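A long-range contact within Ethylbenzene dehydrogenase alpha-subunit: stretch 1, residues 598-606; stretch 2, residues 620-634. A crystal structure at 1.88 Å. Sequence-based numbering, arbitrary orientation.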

# COMPACT_ATOMS: atom_id res chain seq x y z
N LYS A 598 6.34 -31.61 -25.70
CA LYS A 598 6.64 -32.01 -24.33
C LYS A 598 5.41 -31.66 -23.47
O LYS A 598 4.57 -30.84 -23.86
N THR A 599 5.34 -32.26 -22.28
CA THR A 599 4.29 -31.97 -21.32
C THR A 599 4.91 -31.43 -20.05
O THR A 599 5.73 -32.10 -19.43
N PRO A 600 4.51 -30.23 -19.63
CA PRO A 600 4.98 -29.80 -18.32
C PRO A 600 4.52 -30.80 -17.26
O PRO A 600 3.38 -31.27 -17.31
N GLN A 601 5.42 -31.18 -16.34
CA GLN A 601 5.10 -32.18 -15.30
C GLN A 601 5.38 -31.74 -13.89
O GLN A 601 4.73 -32.21 -12.95
N VAL A 602 6.38 -30.87 -13.73
CA VAL A 602 6.76 -30.35 -12.41
C VAL A 602 6.80 -28.83 -12.44
O VAL A 602 7.44 -28.22 -13.30
N TYR A 603 6.12 -28.22 -11.48
CA TYR A 603 5.84 -26.82 -11.53
C TYR A 603 6.17 -26.26 -10.21
O TYR A 603 5.63 -26.70 -9.22
N MET A 604 7.10 -25.31 -10.19
CA MET A 604 7.58 -24.73 -8.96
C MET A 604 7.02 -23.32 -8.79
O MET A 604 7.17 -22.47 -9.66
N LEU A 605 6.37 -23.11 -7.65
CA LEU A 605 5.85 -21.79 -7.24
C LEU A 605 6.86 -21.17 -6.29
O LEU A 605 7.13 -21.72 -5.21
N LEU A 606 7.43 -20.05 -6.70
CA LEU A 606 8.37 -19.29 -5.90
C LEU A 606 8.17 -17.83 -6.27
O LEU A 606 8.27 -17.48 -7.47
N MET A 620 -7.72 -21.05 -16.48
CA MET A 620 -6.92 -21.85 -17.45
C MET A 620 -5.97 -22.76 -16.69
O MET A 620 -5.67 -23.88 -17.12
N PHE A 621 -5.49 -22.30 -15.56
CA PHE A 621 -4.57 -23.13 -14.79
C PHE A 621 -5.25 -24.42 -14.26
O PHE A 621 -4.80 -25.53 -14.61
N PRO A 622 -6.31 -24.29 -13.43
CA PRO A 622 -7.02 -25.51 -12.96
C PRO A 622 -7.55 -26.34 -14.10
O PRO A 622 -7.43 -27.57 -14.07
N ASP A 623 -8.10 -25.71 -15.12
CA ASP A 623 -8.78 -26.49 -16.17
C ASP A 623 -7.87 -27.17 -17.17
O ASP A 623 -8.23 -28.22 -17.71
N VAL A 624 -6.72 -26.56 -17.45
CA VAL A 624 -5.88 -27.04 -18.56
C VAL A 624 -4.51 -27.50 -18.08
O VAL A 624 -4.10 -28.57 -18.42
N LEU A 625 -3.81 -26.69 -17.29
CA LEU A 625 -2.45 -27.06 -16.86
C LEU A 625 -2.38 -28.06 -15.71
O LEU A 625 -1.72 -29.10 -15.80
N PHE A 626 -3.01 -27.72 -14.59
CA PHE A 626 -2.91 -28.57 -13.41
C PHE A 626 -3.14 -30.05 -13.68
O PHE A 626 -2.36 -30.86 -13.17
N PRO A 627 -4.17 -30.43 -14.48
CA PRO A 627 -4.35 -31.83 -14.83
C PRO A 627 -3.15 -32.53 -15.48
O PRO A 627 -3.06 -33.75 -15.40
N LYS A 628 -2.23 -31.79 -16.09
CA LYS A 628 -1.07 -32.41 -16.73
C LYS A 628 0.08 -32.54 -15.74
O LYS A 628 1.01 -33.29 -15.95
N LEU A 629 0.01 -31.77 -14.67
CA LEU A 629 1.12 -31.67 -13.73
C LEU A 629 1.09 -32.78 -12.71
O LEU A 629 0.07 -33.00 -12.04
N LYS A 630 2.23 -33.48 -12.59
CA LYS A 630 2.44 -34.54 -11.58
C LYS A 630 2.81 -33.94 -10.21
O LYS A 630 2.51 -34.54 -9.17
N MET A 631 3.49 -32.80 -10.22
CA MET A 631 3.92 -32.16 -8.97
C MET A 631 3.83 -30.67 -9.08
O MET A 631 4.44 -30.05 -9.96
N ILE A 632 3.14 -30.09 -8.11
CA ILE A 632 3.12 -28.67 -7.95
C ILE A 632 3.65 -28.44 -6.57
O ILE A 632 3.08 -28.97 -5.60
N PHE A 633 4.74 -27.70 -6.46
CA PHE A 633 5.26 -27.41 -5.14
C PHE A 633 5.55 -25.94 -5.00
O PHE A 633 5.90 -25.25 -5.97
N ALA A 634 5.36 -25.45 -3.78
CA ALA A 634 5.48 -24.06 -3.49
C ALA A 634 6.52 -23.86 -2.41
O ALA A 634 6.56 -24.63 -1.43

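Parallel strands joined through a helix illustrate a general rule: the backbone sets the register, alternation assigns each side chain to a face, and the rotamers then show how the side chains on that face meet. In ethylbenzene dehydrogenase, the strands that begin at Val602 and Met631 run 14° from parallel. Gln601 O receives both Lys630 N (2.8 Å) and Met631 N (3.1 Å); Tyr603 N then donates to Met631 O (2.9 Å), and Leu605 N to Phe633 O (2.8 Å).

One face carries Tyr603, Leu605, Ile632 and Ala634, together with residues of the preceding helix and turn. Tyr603, with chi1 t and chi2 at -87°, sits among aliphatic groups: its CB lies 3.6 Å from Leu629 CD1, its CD1 4.1 Å from Ile632 CG2, and its CE2 4.1 Å from Leu625 CD2. The CA-to-CB bonds of both leucines point sideways, yet their ends come nearer, Leu625 in a t, p rotamer and Leu629 in m, t. At the far end of the tyrosine, OH meets the edge of the Phe621 ring, 3.4 Å from CE2, while its hydrogen bond goes to a residue just outside the stretches. Leu605 (m, t) brings CD1 to 3.9 Å from Ile632 CG2 (Ile632 is m, t) and CB to 3.9 Å from Ala634 CB.

The other face holds Val602, Met604, Met631 and Phe633. Here Phe633 adopts p for chi1, which swings its ring toward the neighbouring strand: Met604 CA sits over the ring face, Met604 CB is 3.5 Å from CZ of Phe633, and Val602 CG1 approaches the ring edge, 3.7 Å from Phe633 CE1. Met604 is extended, t at all three chi angles, with SD oblique to the ring, 4.6 Å from the Phe633 centroid. Met631 (t, p, p) instead leads its end away.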

# COMPACT_ATOMS: atom_id res chain seq x y z
CB LYS A 598 7.87 -31.25 -23.82
CG LYS A 598 9.15 -31.48 -24.64
CD LYS A 598 9.64 -32.92 -24.54
CE LYS A 598 10.97 -33.12 -25.26
NZ LYS A 598 11.42 -34.53 -25.19
CB THR A 599 3.57 -33.25 -20.88
OG1 THR A 599 3.33 -34.06 -22.02
CG2 THR A 599 2.28 -32.92 -20.20
CB PRO A 600 4.28 -28.46 -18.11
CG PRO A 600 3.51 -28.17 -19.30
CD PRO A 600 3.60 -29.27 -20.27
CB GLN A 601 5.81 -33.50 -15.56
CG GLN A 601 5.37 -34.14 -16.87
CD GLN A 601 5.40 -35.62 -16.85
OE1 GLN A 601 6.39 -36.25 -16.44
NE2 GLN A 601 4.32 -36.23 -17.31
CB VAL A 602 8.09 -30.95 -11.94
CG1 VAL A 602 8.46 -30.43 -10.54
CG2 VAL A 602 7.99 -32.44 -11.93
CB TYR A 603 4.37 -26.61 -11.86
CG TYR A 603 3.96 -25.18 -11.98
CD1 TYR A 603 3.58 -24.44 -10.84
CD2 TYR A 603 3.94 -24.55 -13.22
CE1 TYR A 603 3.18 -23.14 -10.97
CE2 TYR A 603 3.52 -23.25 -13.34
CZ TYR A 603 3.15 -22.56 -12.23
OH TYR A 603 2.76 -21.25 -12.36
CB MET A 604 9.10 -24.67 -9.00
CG MET A 604 9.73 -23.99 -7.85
SD MET A 604 11.48 -24.30 -7.91
CE MET A 604 12.10 -23.19 -6.66
CB LEU A 605 4.50 -21.94 -6.55
CG LEU A 605 3.30 -22.37 -7.37
CD1 LEU A 605 2.23 -22.99 -6.47
CD2 LEU A 605 2.76 -21.15 -8.10
CB LEU A 606 9.80 -19.71 -6.21
CG LEU A 606 10.89 -18.80 -5.61
CD1 LEU A 606 10.90 -18.84 -4.05
CD2 LEU A 606 12.25 -19.24 -6.22
CB MET A 620 -6.13 -20.95 -18.40
CG MET A 620 -7.03 -20.01 -19.29
SD MET A 620 -8.40 -20.89 -20.06
CE MET A 620 -7.56 -21.62 -21.49
CB PHE A 621 -3.79 -22.32 -13.74
CG PHE A 621 -2.49 -21.75 -14.29
CD1 PHE A 621 -2.46 -21.05 -15.49
CD2 PHE A 621 -1.30 -21.92 -13.63
CE1 PHE A 621 -1.28 -20.51 -15.99
CE2 PHE A 621 -0.12 -21.41 -14.15
CZ PHE A 621 -0.11 -20.70 -15.31
CB PRO A 622 -8.15 -24.96 -12.06
CG PRO A 622 -7.66 -23.66 -11.60
CD PRO A 622 -6.89 -23.09 -12.82
CB ASP A 623 -9.77 -25.63 -16.94
CG ASP A 623 -11.05 -25.36 -16.17
OD1 ASP A 623 -11.12 -25.70 -14.96
OD2 ASP A 623 -11.98 -24.79 -16.79
CB VAL A 624 -5.73 -25.98 -19.67
CG1 VAL A 624 -4.94 -26.57 -20.83
CG2 VAL A 624 -7.13 -25.52 -20.21
CB LEU A 625 -1.68 -25.80 -16.48
CG LEU A 625 -0.25 -26.00 -15.95
CD1 LEU A 625 0.62 -26.70 -17.01
CD2 LEU A 625 0.40 -24.71 -15.48
CB PHE A 626 -3.81 -28.06 -12.27
CG PHE A 626 -3.39 -26.75 -11.68
CD1 PHE A 626 -2.17 -26.16 -11.98
CD2 PHE A 626 -4.24 -26.10 -10.78
CE1 PHE A 626 -1.79 -24.96 -11.39
CE2 PHE A 626 -3.88 -24.92 -10.20
CZ PHE A 626 -2.67 -24.34 -10.50
CB PRO A 627 -5.57 -31.80 -15.77
CG PRO A 627 -6.34 -30.66 -15.25
CD PRO A 627 -5.28 -29.63 -15.02
CB LYS A 628 -0.56 -31.53 -17.87
CG LYS A 628 -1.48 -31.38 -19.04
CD LYS A 628 -1.14 -30.07 -19.80
CE LYS A 628 -1.92 -30.03 -21.11
NZ LYS A 628 -1.46 -29.05 -22.10
CB LEU A 629 1.08 -30.31 -13.01
CG LEU A 629 1.36 -29.07 -13.86
CD1 LEU A 629 1.21 -27.86 -13.01
CD2 LEU A 629 2.79 -29.13 -14.45
CB LYS A 630 3.58 -35.46 -12.01
CG LYS A 630 3.27 -36.30 -13.24
CD LYS A 630 2.30 -37.47 -12.97
CE LYS A 630 3.03 -38.73 -12.49
NZ LYS A 630 2.16 -39.95 -12.29
CB MET A 631 5.35 -32.57 -8.63
CG MET A 631 6.02 -31.82 -7.52
SD MET A 631 5.19 -32.06 -5.93
CE MET A 631 5.44 -33.85 -5.71
CB ILE A 632 1.70 -28.11 -8.04
CG1 ILE A 632 1.07 -28.52 -9.36
CG2 ILE A 632 1.76 -26.61 -7.88
CD1 ILE A 632 -0.44 -28.14 -9.55
CB PHE A 633 6.47 -28.28 -4.79
CG PHE A 633 7.72 -27.98 -5.61
CD1 PHE A 633 7.86 -28.45 -6.90
CD2 PHE A 633 8.77 -27.23 -5.07
CE1 PHE A 633 9.03 -28.23 -7.62
CE2 PHE A 633 9.92 -26.97 -5.83
CZ PHE A 633 10.04 -27.48 -7.09
CB ALA A 634 4.18 -23.51 -3.03